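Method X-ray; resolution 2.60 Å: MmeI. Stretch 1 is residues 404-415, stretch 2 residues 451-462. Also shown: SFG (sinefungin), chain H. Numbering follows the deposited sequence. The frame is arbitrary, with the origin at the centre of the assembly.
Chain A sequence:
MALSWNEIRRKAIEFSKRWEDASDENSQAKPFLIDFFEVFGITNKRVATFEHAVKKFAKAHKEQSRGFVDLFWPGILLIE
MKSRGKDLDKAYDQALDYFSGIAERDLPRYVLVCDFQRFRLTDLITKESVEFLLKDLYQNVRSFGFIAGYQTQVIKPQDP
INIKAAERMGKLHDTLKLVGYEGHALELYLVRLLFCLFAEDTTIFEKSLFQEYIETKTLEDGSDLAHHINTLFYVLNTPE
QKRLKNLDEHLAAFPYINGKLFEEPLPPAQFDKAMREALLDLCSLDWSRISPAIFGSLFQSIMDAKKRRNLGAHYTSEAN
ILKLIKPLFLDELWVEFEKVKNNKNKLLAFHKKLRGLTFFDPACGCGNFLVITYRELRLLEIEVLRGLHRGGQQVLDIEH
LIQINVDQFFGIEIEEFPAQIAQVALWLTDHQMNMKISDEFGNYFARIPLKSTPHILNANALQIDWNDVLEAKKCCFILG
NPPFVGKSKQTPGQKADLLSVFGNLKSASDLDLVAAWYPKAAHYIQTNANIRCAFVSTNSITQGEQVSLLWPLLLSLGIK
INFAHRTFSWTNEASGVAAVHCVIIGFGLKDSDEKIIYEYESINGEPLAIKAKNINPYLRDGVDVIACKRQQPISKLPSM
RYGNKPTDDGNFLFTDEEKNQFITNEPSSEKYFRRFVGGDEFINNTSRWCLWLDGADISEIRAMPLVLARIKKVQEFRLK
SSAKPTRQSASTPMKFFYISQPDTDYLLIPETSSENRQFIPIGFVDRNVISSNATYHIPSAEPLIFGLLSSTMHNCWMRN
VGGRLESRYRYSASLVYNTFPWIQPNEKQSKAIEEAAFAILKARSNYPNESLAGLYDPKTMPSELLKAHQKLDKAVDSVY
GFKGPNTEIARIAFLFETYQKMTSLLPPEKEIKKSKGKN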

# COMPACT_ATOMS: atom_id res chain seq x y z
N ILE A 404 -20.11 12.58 -22.59
CA ILE A 404 -19.38 12.23 -21.38
C ILE A 404 -18.93 13.48 -20.62
O ILE A 404 -18.56 14.50 -21.21
CB ILE A 404 -18.21 11.31 -21.78
CG1 ILE A 404 -18.81 10.02 -22.33
CG2 ILE A 404 -17.30 10.97 -20.62
CD1 ILE A 404 -17.85 9.19 -23.11
N ASN A 405 -18.99 13.41 -19.29
CA ASN A 405 -18.75 14.61 -18.48
C ASN A 405 -18.47 14.21 -17.04
O ASN A 405 -18.74 13.08 -16.60
CB ASN A 405 -19.94 15.58 -18.55
CG ASN A 405 -19.50 17.04 -18.58
OD1 ASN A 405 -18.43 17.40 -18.06
ND2 ASN A 405 -20.32 17.88 -19.18
N VAL A 406 -17.94 15.18 -16.29
CA VAL A 406 -17.50 14.95 -14.91
C VAL A 406 -18.63 14.55 -13.98
O VAL A 406 -18.38 13.91 -12.96
CB VAL A 406 -16.78 16.22 -14.40
CG1 VAL A 406 -15.57 16.50 -15.26
CG2 VAL A 406 -17.73 17.41 -14.46
N ASP A 407 -19.87 14.86 -14.31
CA ASP A 407 -20.93 14.41 -13.40
C ASP A 407 -21.04 12.91 -13.33
O ASP A 407 -21.96 12.40 -12.71
CB ASP A 407 -22.30 15.01 -13.77
CG ASP A 407 -22.67 14.82 -15.24
OD1 ASP A 407 -22.19 13.86 -15.89
OD2 ASP A 407 -23.49 15.62 -15.74
N GLN A 408 -20.16 12.13 -13.93
CA GLN A 408 -20.19 10.68 -13.83
C GLN A 408 -19.21 10.16 -12.78
O GLN A 408 -19.12 8.94 -12.59
CB GLN A 408 -19.89 10.05 -15.19
CG GLN A 408 -20.74 10.64 -16.30
CD GLN A 408 -20.34 10.19 -17.71
OE1 GLN A 408 -20.25 11.01 -18.63
NE2 GLN A 408 -20.09 8.90 -17.88
N PHE A 409 -18.52 11.04 -12.05
CA PHE A 409 -17.47 10.61 -11.14
C PHE A 409 -17.76 11.05 -9.71
O PHE A 409 -18.17 12.19 -9.46
CB PHE A 409 -16.13 11.12 -11.66
CG PHE A 409 -15.77 10.54 -12.99
CD1 PHE A 409 -16.27 11.09 -14.16
CD2 PHE A 409 -14.99 9.39 -13.07
CE1 PHE A 409 -15.94 10.51 -15.42
CE2 PHE A 409 -14.66 8.83 -14.30
CZ PHE A 409 -15.15 9.39 -15.48
N PHE A 410 -17.53 10.12 -8.78
CA PHE A 410 -17.96 10.20 -7.40
C PHE A 410 -16.81 9.76 -6.52
O PHE A 410 -16.12 8.78 -6.85
CB PHE A 410 -19.18 9.27 -7.16
CG PHE A 410 -20.42 9.65 -7.94
CD1 PHE A 410 -20.61 9.21 -9.25
CD2 PHE A 410 -21.43 10.41 -7.36
CE1 PHE A 410 -21.77 9.56 -9.97
CE2 PHE A 410 -22.57 10.77 -8.07
CZ PHE A 410 -22.74 10.34 -9.38
N GLY A 411 -16.59 10.44 -5.40
CA GLY A 411 -15.47 10.10 -4.55
C GLY A 411 -15.65 10.57 -3.12
O GLY A 411 -16.32 11.57 -2.85
N ILE A 412 -15.01 9.85 -2.19
CA ILE A 412 -14.96 10.20 -0.77
C ILE A 412 -13.50 10.40 -0.36
O ILE A 412 -12.64 9.56 -0.67
CB ILE A 412 -15.61 9.11 0.11
CG1 ILE A 412 -17.04 8.78 -0.34
CG2 ILE A 412 -15.62 9.56 1.53
CD1 ILE A 412 -17.58 7.46 0.22
N GLU A 413 -13.22 11.48 0.37
CA GLU A 413 -11.85 11.84 0.74
C GLU A 413 -11.87 12.62 2.06
O GLU A 413 -12.62 13.59 2.21
CB GLU A 413 -11.21 12.63 -0.41
CG GLU A 413 -9.94 13.42 -0.08
CD GLU A 413 -8.80 12.56 0.50
OE1 GLU A 413 -8.61 11.41 0.04
OE2 GLU A 413 -8.10 13.03 1.44
N ILE A 414 -11.04 12.22 3.02
CA ILE A 414 -11.18 12.74 4.37
C ILE A 414 -10.46 14.08 4.55
O ILE A 414 -10.85 14.87 5.40
CB ILE A 414 -10.70 11.71 5.40
CG1 ILE A 414 -11.20 12.04 6.82
CG2 ILE A 414 -9.18 11.60 5.41
CD1 ILE A 414 -11.01 10.88 7.81
N GLU A 415 -9.41 14.35 3.78
CA GLU A 415 -8.72 15.64 3.85
C GLU A 415 -9.31 16.58 2.81
O GLU A 415 -9.54 16.19 1.66
CB GLU A 415 -7.22 15.47 3.62
CG GLU A 415 -6.47 14.74 4.73
CD GLU A 415 -6.43 15.50 6.08
OE1 GLU A 415 -5.91 16.64 6.14
OE2 GLU A 415 -6.92 14.94 7.09
N LYS A 451 -20.57 24.15 -15.88
CA LYS A 451 -21.94 23.75 -15.58
C LYS A 451 -22.07 22.33 -15.03
O LYS A 451 -23.09 22.01 -14.42
CB LYS A 451 -22.82 23.89 -16.83
N SER A 452 -21.07 21.49 -15.23
CA SER A 452 -21.09 20.11 -14.76
C SER A 452 -20.16 20.00 -13.57
O SER A 452 -19.10 20.63 -13.53
CB SER A 452 -20.65 19.16 -15.89
OG SER A 452 -21.34 17.92 -15.85
N THR A 453 -20.57 19.23 -12.56
CA THR A 453 -19.68 19.14 -11.43
C THR A 453 -19.53 17.69 -10.94
O THR A 453 -20.52 16.94 -10.89
CB THR A 453 -20.13 20.04 -10.26
OG1 THR A 453 -21.23 19.44 -9.57
CG2 THR A 453 -20.54 21.44 -10.77
N PRO A 454 -18.30 17.28 -10.63
CA PRO A 454 -18.09 16.00 -9.95
C PRO A 454 -18.82 15.95 -8.62
O PRO A 454 -19.37 16.94 -8.13
CB PRO A 454 -16.58 15.94 -9.73
CG PRO A 454 -16.00 17.01 -10.56
CD PRO A 454 -17.05 18.01 -10.90
N HIS A 455 -18.79 14.76 -8.03
CA HIS A 455 -19.45 14.51 -6.76
C HIS A 455 -18.43 13.93 -5.79
O HIS A 455 -18.51 12.76 -5.39
CB HIS A 455 -20.65 13.58 -6.96
CG HIS A 455 -21.66 14.11 -7.94
ND1 HIS A 455 -21.79 13.61 -9.22
CD2 HIS A 455 -22.57 15.10 -7.82
CE1 HIS A 455 -22.75 14.27 -9.85
NE2 HIS A 455 -23.24 15.18 -9.03
N ILE A 456 -17.45 14.76 -5.43
CA ILE A 456 -16.46 14.44 -4.41
C ILE A 456 -16.97 14.93 -3.06
O ILE A 456 -17.24 16.13 -2.88
CB ILE A 456 -15.11 15.08 -4.73
CG1 ILE A 456 -14.71 14.76 -6.18
CG2 ILE A 456 -14.04 14.61 -3.75
CD1 ILE A 456 -14.60 13.29 -6.47
N LEU A 457 -17.10 14.02 -2.11
CA LEU A 457 -17.48 14.38 -0.75
C LEU A 457 -16.25 14.37 0.17
O LEU A 457 -15.40 13.47 0.09
CB LEU A 457 -18.53 13.42 -0.24
CG LEU A 457 -19.01 13.72 1.17
CD1 LEU A 457 -19.65 15.09 1.18
CD2 LEU A 457 -19.98 12.64 1.63
N ASN A 458 -16.15 15.37 1.04
CA ASN A 458 -15.12 15.42 2.07
C ASN A 458 -15.73 14.82 3.32
O ASN A 458 -16.49 15.48 4.03
CB ASN A 458 -14.63 16.85 2.30
CG ASN A 458 -13.63 16.95 3.46
OD1 ASN A 458 -13.46 18.02 4.05
ND2 ASN A 458 -12.95 15.85 3.77
N ALA A 459 -15.40 13.57 3.61
CA ALA A 459 -16.00 12.85 4.72
C ALA A 459 -15.13 11.64 5.00
O ALA A 459 -14.05 11.48 4.41
CB ALA A 459 -17.44 12.47 4.40
N ASN A 460 -15.60 10.77 5.88
CA ASN A 460 -14.84 9.62 6.35
C ASN A 460 -15.56 8.37 5.86
O ASN A 460 -16.54 7.92 6.47
CB ASN A 460 -14.71 9.63 7.87
CG ASN A 460 -13.88 8.47 8.39
OD1 ASN A 460 -14.11 7.30 8.04
ND2 ASN A 460 -12.89 8.78 9.19
N ALA A 461 -15.03 7.78 4.78
CA ALA A 461 -15.73 6.73 4.05
C ALA A 461 -16.10 5.53 4.91
O ALA A 461 -16.94 4.71 4.48
CB ALA A 461 -14.88 6.25 2.88
N LEU A 462 -15.49 5.37 6.08
CA LEU A 462 -15.81 4.24 6.93
C LEU A 462 -16.97 4.52 7.88
O LEU A 462 -17.60 3.57 8.37
CB LEU A 462 -14.57 3.81 7.73
CG LEU A 462 -13.32 3.40 6.92
CD1 LEU A 462 -12.27 2.78 7.80
CD2 LEU A 462 -13.66 2.45 5.80
N SFG H . -5.62 7.25 -5.04
CA SFG H . -5.27 8.58 -4.59
C SFG H . -4.40 9.20 -5.66
O SFG H . -4.12 8.53 -6.67
OXT SFG H . -3.97 10.37 -5.55
CB SFG H . -4.52 8.50 -3.27
CG SFG H . -5.37 7.72 -2.28
CD SFG H . -4.48 7.44 -1.09
NE SFG H . -3.67 6.29 -1.43
C5' SFG H . -5.29 7.19 0.19
C4' SFG H . -6.30 8.34 0.55
O4' SFG H . -7.16 7.89 1.41
C3' SFG H . -5.65 9.53 1.27
O3' SFG H . -5.73 10.60 0.45
C2' SFG H . -6.46 9.74 2.58
O2' SFG H . -6.75 11.18 2.84
C1' SFG H . -7.58 9.12 2.35
N9 SFG H . -8.15 8.51 3.51
C8 SFG H . -7.53 7.90 4.52
N7 SFG H . -8.45 7.43 5.36
C5 SFG H . -9.65 7.75 4.87
C6 SFG H . -10.91 7.51 5.35
N6 SFG H . -11.40 6.84 6.53
N1 SFG H . -11.98 7.93 4.68
C2 SFG H . -11.81 8.60 3.51
N3 SFG H . -10.56 8.83 3.04
C4 SFG H . -9.47 8.41 3.72

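The strands of MmeI around G411 and I456 run parallel, their axes 4.5 Å apart at closest approach, and together the two stretches bury 893 Å². N405 orders the turn that follows: its backbone N donates to Q408 OE1 (2.8 Å), and its OD1 accepts from V406 N (2.9 Å). V406, buried, points toward stretch 2 and packs its CG2 against P454 CD (3.7 Å) and S452 CB (3.7 Å), a compact branched side chain meeting a puckered proline ring. D407 passes close to the backbone, its CA making a CA-H...O contact with T453 O (3.6 Å); its O lies at the edge of the H455 ring, 3.5 Å from CE1.

From F409 the contact becomes a ladder of main-chain hydrogen bonds. F409 O accepts from H455 N (3.0 Å), while the end of the phenylalanine side chain leads away from stretch 2. F410 and H455 are bridged and share a sheet face, which puts their side chains side by side; the rings lie near parallel, planes at 16° and centroids 4.5 Å apart, but slid so that they barely overlap; H455 ND1 sits over one face of the F410 ring, 3.2 Å from CE2. G411 bonds the neighbouring strand through both its N and its O: its N donates to H455 O (3.0 Å) and its O accepts from L457 N (2.7 Å), the shortest rung and nearly straight at 167°. The absence of a side chain here makes room for I456, since an ideal CB on G411 would lie 3.0 Å from I456 CD1, a clash.

I412 returns to the face of F410, H455 and L457. Its CG2 packs on A461 CB (3.7 Å), an apolar contact of a buried isoleucine with a buried alanine. E413 N donates to L457 O (3.0 Å), and E413 O accepts from both A459 N (3.1 Å) and N458 ND2 (2.8 Å). The same ND2 makes a weak bond to I414 O (2.8 Å), so one asparagine amide holds two successive carbonyls. The end of the E413 side chain instead leads away to sinefungin, OE1 accepting from O3' (3.0 Å) and OE2 from O2' (2.7 Å), while OE2 also accepts from E415 N (3.0 Å). Stretch 2 holds the adenine: A461 N donates to sinefungin N1 (3.1 Å), and N460 OD1 accepts a weak bond from N6 (3.1 Å). I414 CA closes on A459 O (3.1 Å) in a last CA-H...O contact.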